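Local coordinates for predicted protein (Phaeodactylum tricornutum CCAP 1055/1, PDB 5Z5M), which probably catalyses the last two steps from 5-hydroxyisourate to (S)-allantoin, as a fusion of hydroxyisourate hydrolase and OHCU decarboxylase, at residues T176-T190 with I275-S289. Residues are numbered along the deposited sequence; the frame is centred on the assembly and turned at random.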
loop_
_atom_site.group_PDB
_atom_site.type_symbol
_atom_site.label_atom_id
_atom_site.label_comp_id
_atom_site.label_asym_id
_atom_site.label_seq_id
_atom_site.Cartn_x
_atom_site.Cartn_y
_atom_site.Cartn_z
ATOM N N THR A 176 23.163 24.865 -10.971
ATOM C CA THR A 176 21.925 24.759 -10.204
ATOM C C THR A 176 22.170 24.840 -8.700
ATOM O O THR A 176 21.328 24.423 -7.911
ATOM C CB THR A 176 21.176 23.440 -10.515
ATOM O OG1 THR A 176 22.022 22.321 -10.229
ATOM C CG2 THR A 176 20.759 23.390 -11.984
ATOM N N SER A 177 23.311 25.393 -8.301
ATOM C CA SER A 177 23.649 25.468 -6.882
ATOM C C SER A 177 22.699 26.397 -6.123
ATOM O O SER A 177 22.626 26.347 -4.896
ATOM C CB SER A 177 25.096 25.932 -6.696
ATOM O OG SER A 177 25.229 27.310 -6.986
ATOM N N ASP A 178 21.962 27.229 -6.855
ATOM C CA ASP A 178 21.016 28.149 -6.234
ATOM C C ASP A 178 19.578 27.639 -6.295
ATOM O O ASP A 178 18.645 28.364 -5.938
ATOM C CB ASP A 178 21.099 29.532 -6.889
ATOM C CG ASP A 178 20.701 29.514 -8.353
ATOM O OD1 ASP A 178 20.762 28.433 -8.980
ATOM O OD2 ASP A 178 20.324 30.584 -8.877
ATOM N N ALA A 179 19.395 26.400 -6.745
ATOM C CA ALA A 179 18.069 25.785 -6.733
ATOM C C ALA A 179 17.578 25.680 -5.296
ATOM O O ALA A 179 18.378 25.652 -4.364
ATOM C CB ALA A 179 18.096 24.411 -7.396
ATOM N N GLN A 180 16.266 25.612 -5.106
ATOM C CA GLN A 180 15.728 25.677 -3.752
ATOM C C GLN A 180 14.822 24.493 -3.403
ATOM O O GLN A 180 13.961 24.599 -2.536
ATOM C CB GLN A 180 14.983 27.004 -3.564
ATOM C CG GLN A 180 15.926 28.197 -3.463
ATOM C CD GLN A 180 15.211 29.537 -3.463
ATOM O OE1 GLN A 180 14.711 29.989 -4.494
ATOM N NE2 GLN A 180 15.165 30.183 -2.302
ATOM N N GLY A 181 15.030 23.361 -4.067
ATOM C CA GLY A 181 14.268 22.170 -3.750
ATOM C C GLY A 181 14.751 21.578 -2.436
ATOM O O GLY A 181 15.771 22.004 -1.895
ATOM N N PHE A 182 14.022 20.600 -1.916
ATOM C CA PHE A 182 14.424 19.954 -0.670
ATOM C C PHE A 182 13.764 18.596 -0.496
ATOM O O PHE A 182 12.805 18.254 -1.201
ATOM C CB PHE A 182 14.115 20.854 0.542
ATOM C CG PHE A 182 12.649 21.194 0.712
ATOM C CD1 PHE A 182 12.066 22.213 -0.031
ATOM C CD2 PHE A 182 11.869 20.521 1.641
ATOM C CE1 PHE A 182 10.724 22.533 0.125
ATOM C CE2 PHE A 182 10.528 20.838 1.806
ATOM C CZ PHE A 182 9.955 21.851 1.051
ATOM N N LEU A 183 14.287 17.837 0.465
ATOM C CA LEU A 183 13.868 16.461 0.713
ATOM C C LEU A 183 13.363 16.301 2.141
ATOM O O LEU A 183 14.063 16.635 3.097
ATOM C CB LEU A 183 15.032 15.499 0.460
ATOM C CG LEU A 183 14.825 14.006 0.738
ATOM C CD1 LEU A 183 13.783 13.396 -0.199
ATOM C CD2 LEU A 183 16.147 13.268 0.606
ATOM N N THR A 184 12.136 15.814 2.277
ATOM C CA THR A 184 11.569 15.546 3.588
ATOM C C THR A 184 11.150 14.088 3.711
ATOM O O THR A 184 11.072 13.354 2.718
ATOM C CB THR A 184 10.341 16.430 3.880
ATOM O OG1 THR A 184 9.354 16.227 2.858
ATOM C CG2 THR A 184 10.734 17.906 3.938
ATOM N N CYS A 185 10.857 13.686 4.941
ATOM C CA CYS A 185 10.475 12.320 5.240
ATOM C C CYS A 185 9.432 12.294 6.349
ATOM O O CYS A 185 9.393 13.178 7.203
ATOM C CB CYS A 185 11.701 11.504 5.644
ATOM S SG CYS A 185 11.398 9.727 5.749
ATOM N N HIS A 186 8.580 11.282 6.311
ATOM C CA HIS A 186 7.574 11.055 7.334
ATOM C C HIS A 186 7.467 9.550 7.531
ATOM O O HIS A 186 7.505 8.795 6.560
ATOM C CB HIS A 186 6.233 11.665 6.913
ATOM C CG HIS A 186 5.103 11.376 7.850
ATOM N ND1 HIS A 186 5.031 11.914 9.117
ATOM C CD2 HIS A 186 3.995 10.614 7.699
ATOM C CE1 HIS A 186 3.928 11.488 9.711
ATOM N NE2 HIS A 186 3.283 10.699 8.871
ATOM N N VAL A 187 7.370 9.104 8.776
ATOM C CA VAL A 187 7.176 7.683 9.037
ATOM C C VAL A 187 5.855 7.455 9.763
ATOM O O VAL A 187 5.585 8.063 10.803
ATOM C CB VAL A 187 8.310 7.084 9.875
ATOM C CG1 VAL A 187 8.076 5.583 10.058
ATOM C CG2 VAL A 187 9.652 7.359 9.220
ATOM N N LEU A 188 5.028 6.587 9.197
ATOM C CA LEU A 188 3.748 6.242 9.801
ATOM C C LEU A 188 3.675 4.766 10.169
ATOM O O LEU A 188 3.908 3.899 9.327
ATOM C CB LEU A 188 2.606 6.584 8.854
ATOM C CG LEU A 188 1.239 6.147 9.376
ATOM C CD1 LEU A 188 0.645 7.209 10.283
ATOM C CD2 LEU A 188 0.312 5.826 8.219
ATOM N N ASP A 189 3.342 4.498 11.429
ATOM C CA ASP A 189 3.160 3.145 11.949
ATOM C C ASP A 189 1.731 2.689 11.641
ATOM O O ASP A 189 0.792 3.095 12.319
ATOM C CB ASP A 189 3.446 3.136 13.460
ATOM C CG ASP A 189 3.242 1.774 14.119
ATOM O OD1 ASP A 189 2.781 0.812 13.470
ATOM O OD2 ASP A 189 3.534 1.686 15.330
ATOM N N THR A 190 1.558 1.853 10.618
ATOM C CA THR A 190 0.212 1.474 10.199
ATOM C C THR A 190 -0.377 0.363 11.060
ATOM O O THR A 190 -1.565 0.053 10.959
ATOM C CB THR A 190 0.185 1.026 8.719
ATOM O OG1 THR A 190 1.091 -0.067 8.532
ATOM C CG2 THR A 190 0.593 2.173 7.816
ATOM N N ILE A 275 16.507 11.244 -7.310
ATOM C CA ILE A 275 16.053 12.630 -7.382
ATOM C C ILE A 275 16.405 13.201 -8.757
ATOM O O ILE A 275 17.560 13.184 -9.167
ATOM C CB ILE A 275 16.674 13.495 -6.276
ATOM C CG1 ILE A 275 16.113 13.070 -4.910
ATOM C CG2 ILE A 275 16.395 14.990 -6.535
ATOM C CD1 ILE A 275 16.889 13.620 -3.739
ATOM N N ASP A 276 15.405 13.701 -9.470
ATOM C CA ASP A 276 15.602 14.108 -10.859
ATOM C C ASP A 276 15.584 15.629 -11.068
ATOM O O ASP A 276 16.056 16.115 -12.090
ATOM C CB ASP A 276 14.535 13.461 -11.740
ATOM C CG ASP A 276 14.748 13.740 -13.221
ATOM O OD1 ASP A 276 15.783 13.303 -13.771
ATOM O OD2 ASP A 276 13.885 14.407 -13.833
ATOM N N ASN A 277 15.046 16.378 -10.112
ATOM C CA ASN A 277 14.861 17.820 -10.301
ATOM C C ASN A 277 15.174 18.611 -9.029
ATOM O O ASN A 277 14.431 18.547 -8.054
ATOM C CB ASN A 277 13.426 18.109 -10.778
ATOM C CG ASN A 277 13.187 19.587 -11.100
ATOM O OD1 ASN A 277 13.955 20.456 -10.705
ATOM N ND2 ASN A 277 12.109 19.866 -11.827
ATOM N N PRO A 278 16.264 19.391 -9.056
ATOM C CA PRO A 278 16.746 20.121 -7.878
ATOM C C PRO A 278 15.839 21.276 -7.440
ATOM O O PRO A 278 16.056 21.814 -6.354
ATOM C CB PRO A 278 18.115 20.642 -8.329
ATOM C CG PRO A 278 18.039 20.703 -9.813
ATOM C CD PRO A 278 17.117 19.604 -10.239
ATOM N N ASP A 279 14.866 21.649 -8.274
ATOM C CA ASP A 279 13.865 22.663 -7.931
ATOM C C ASP A 279 12.742 22.133 -7.044
ATOM O O ASP A 279 12.089 22.901 -6.333
ATOM C CB ASP A 279 13.224 23.246 -9.196
ATOM C CG ASP A 279 14.155 24.154 -9.974
ATOM O OD1 ASP A 279 14.996 24.843 -9.351
ATOM O OD2 ASP A 279 14.017 24.198 -11.217
ATOM N N ASP A 280 12.503 20.824 -7.108
ATOM C CA ASP A 280 11.293 20.235 -6.532
ATOM C C ASP A 280 11.383 19.907 -5.051
ATOM O O ASP A 280 12.466 19.671 -4.515
ATOM C CB ASP A 280 10.914 18.954 -7.281
ATOM C CG ASP A 280 10.279 19.225 -8.628
ATOM O OD1 ASP A 280 9.923 20.391 -8.899
ATOM O OD2 ASP A 280 10.129 18.265 -9.413
ATOM N N HIS A 281 10.223 19.879 -4.402
ATOM C CA HIS A 281 10.091 19.302 -3.072
ATOM C C HIS A 281 9.802 17.806 -3.205
ATOM O O HIS A 281 8.753 17.405 -3.718
ATOM C CB HIS A 281 8.978 19.991 -2.284
ATOM C CG HIS A 281 8.680 19.347 -0.967
ATOM N ND1 HIS A 281 7.510 19.571 -0.276
ATOM C CD2 HIS A 281 9.401 18.480 -0.211
ATOM C CE1 HIS A 281 7.520 18.875 0.845
ATOM N NE2 HIS A 281 8.658 18.200 0.907
ATOM N N TYR A 282 10.748 16.983 -2.771
ATOM C CA TYR A 282 10.545 15.540 -2.758
ATOM C C TYR A 282 10.173 15.111 -1.352
ATOM O O TYR A 282 10.903 15.373 -0.404
ATOM C CB TYR A 282 11.798 14.793 -3.218
ATOM C CG TYR A 282 11.980 14.684 -4.716
ATOM C CD1 TYR A 282 12.121 15.815 -5.509
ATOM C CD2 TYR A 282 12.045 13.442 -5.332
ATOM C CE1 TYR A 282 12.303 15.707 -6.879
ATOM C CE2 TYR A 282 12.229 13.325 -6.693
ATOM C CZ TYR A 282 12.352 14.459 -7.463
ATOM O OH TYR A 282 12.539 14.346 -8.820
ATOM N N HIS A 283 9.024 14.468 -1.215
ATOM C CA HIS A 283 8.632 13.894 0.064
ATOM C C HIS A 283 8.619 12.374 -0.082
ATOM O O HIS A 283 7.773 11.826 -0.775
ATOM C CB HIS A 283 7.264 14.417 0.500
ATOM C CG HIS A 283 6.804 13.868 1.812
ATOM N ND1 HIS A 283 7.340 14.277 3.016
ATOM C CD2 HIS A 283 5.875 12.931 2.109
ATOM C CE1 HIS A 283 6.749 13.621 3.998
ATOM N NE2 HIS A 283 5.863 12.795 3.480
ATOM N N VAL A 284 9.570 11.698 0.553
ATOM C CA VAL A 284 9.690 10.251 0.402
ATOM C C VAL A 284 9.522 9.578 1.753
ATOM O O VAL A 284 10.496 9.359 2.469
ATOM C CB VAL A 284 11.046 9.867 -0.231
ATOM C CG1 VAL A 284 11.153 8.343 -0.423
ATOM C CG2 VAL A 284 11.215 10.579 -1.561
ATOM N N PRO A 285 8.266 9.269 2.113
ATOM C CA PRO A 285 7.896 8.723 3.417
ATOM C C PRO A 285 7.964 7.197 3.491
ATOM O O PRO A 285 8.196 6.524 2.484
ATOM C CB PRO A 285 6.452 9.192 3.574
ATOM C CG PRO A 285 5.919 9.146 2.181
ATOM C CD PRO A 285 7.079 9.481 1.261
ATOM N N LEU A 286 7.747 6.670 4.691
ATOM C CA LEU A 286 7.644 5.236 4.916
ATOM C C LEU A 286 6.341 4.914 5.656
ATOM O O LEU A 286 6.070 5.470 6.725
ATOM C CB LEU A 286 8.851 4.728 5.721
ATOM C CG LEU A 286 8.862 3.239 6.078
ATOM C CD1 LEU A 286 9.072 2.399 4.821
ATOM C CD2 LEU A 286 9.920 2.927 7.130
ATOM N N LEU A 287 5.534 4.027 5.079
ATOM C CA LEU A 287 4.381 3.452 5.766
ATOM C C LEU A 287 4.795 2.069 6.232
ATOM O O LEU A 287 5.191 1.258 5.410
ATOM C CB LEU A 287 3.162 3.365 4.841
ATOM C CG LEU A 287 2.328 4.613 4.524
ATOM C CD1 LEU A 287 3.154 5.710 3.871
ATOM C CD2 LEU A 287 1.149 4.232 3.636
ATOM N N VAL A 288 4.734 1.783 7.531
ATOM C CA VAL A 288 5.324 0.525 7.991
ATOM C C VAL A 288 4.589 -0.154 9.158
ATOM O O VAL A 288 4.049 0.506 10.043
ATOM C CB VAL A 288 6.807 0.752 8.387
ATOM C CG1 VAL A 288 6.926 1.753 9.545
ATOM C CG2 VAL A 288 7.494 -0.557 8.728
ATOM N N SER A 289 4.550 -1.485 9.115
ATOM C CA SER A 289 4.158 -2.318 10.248
ATOM C C SER A 289 5.265 -3.368 10.376
ATOM O O SER A 289 6.182 -3.383 9.553
ATOM C CB SER A 289 2.778 -2.950 10.029
ATOM O OG SER A 289 2.837 -4.050 9.130
HETATM O O HOH W 1 14.563 26.313 -7.433
#
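Strands 182-184 and 281-283 run parallel, Phe182 paired with His281, their axes 4.8 Å apart at 18°, and after a short irregularity in each, strands 187-189 and 286-289 resume the pairing. Alternating bonds document the register: Tyr282 N reaches Phe182 O and Thr184 N returns to Tyr282 O, and beyond the irregularity Leu188 N meets Leu286 O at 2.9 Å.

Aromatic and polar side chains share one sheet face. The rings of Phe182 and His281 form an offset stack, centroids 4.0 Å apart and planes at 18°, with CE2 of Phe182 over the imidazole, 3.3 Å from CD2 of His281. A trans chi1 of 173° swings the His281 imidazole across toward strand 182-184, and NE2 points forward along the strands to Thr184. There Thr184 OG1 lies at the imidazole edge, 2.9 Å from His281 NE2, and also bonds His283 ND1 at 2.8 Å; one hydroxyl thus bridges both imidazoles and would tend to set each ring's rotation, the stack also holding His281. The CB of His186 abuts the edge of the His283 ring, 3.5 Å from CE1. A leucine in place of His281 would probably cost Thr184 OG1 one of its two imidazole partners and Phe182 its flat stacking surface.

On the reverse face, CD1 of Leu183 lies 3.9 Å from CB of Tyr282, and Val187 packs on Val288.

The pair belongs to the transthyretin-like domain: strand 292-296 flanks 281-289, Trp245 of strand 241-248 covers Cys185 and Val284, and Pro278 meets Leu171 of helix 151-173, which belongs to the decarboxylase family region.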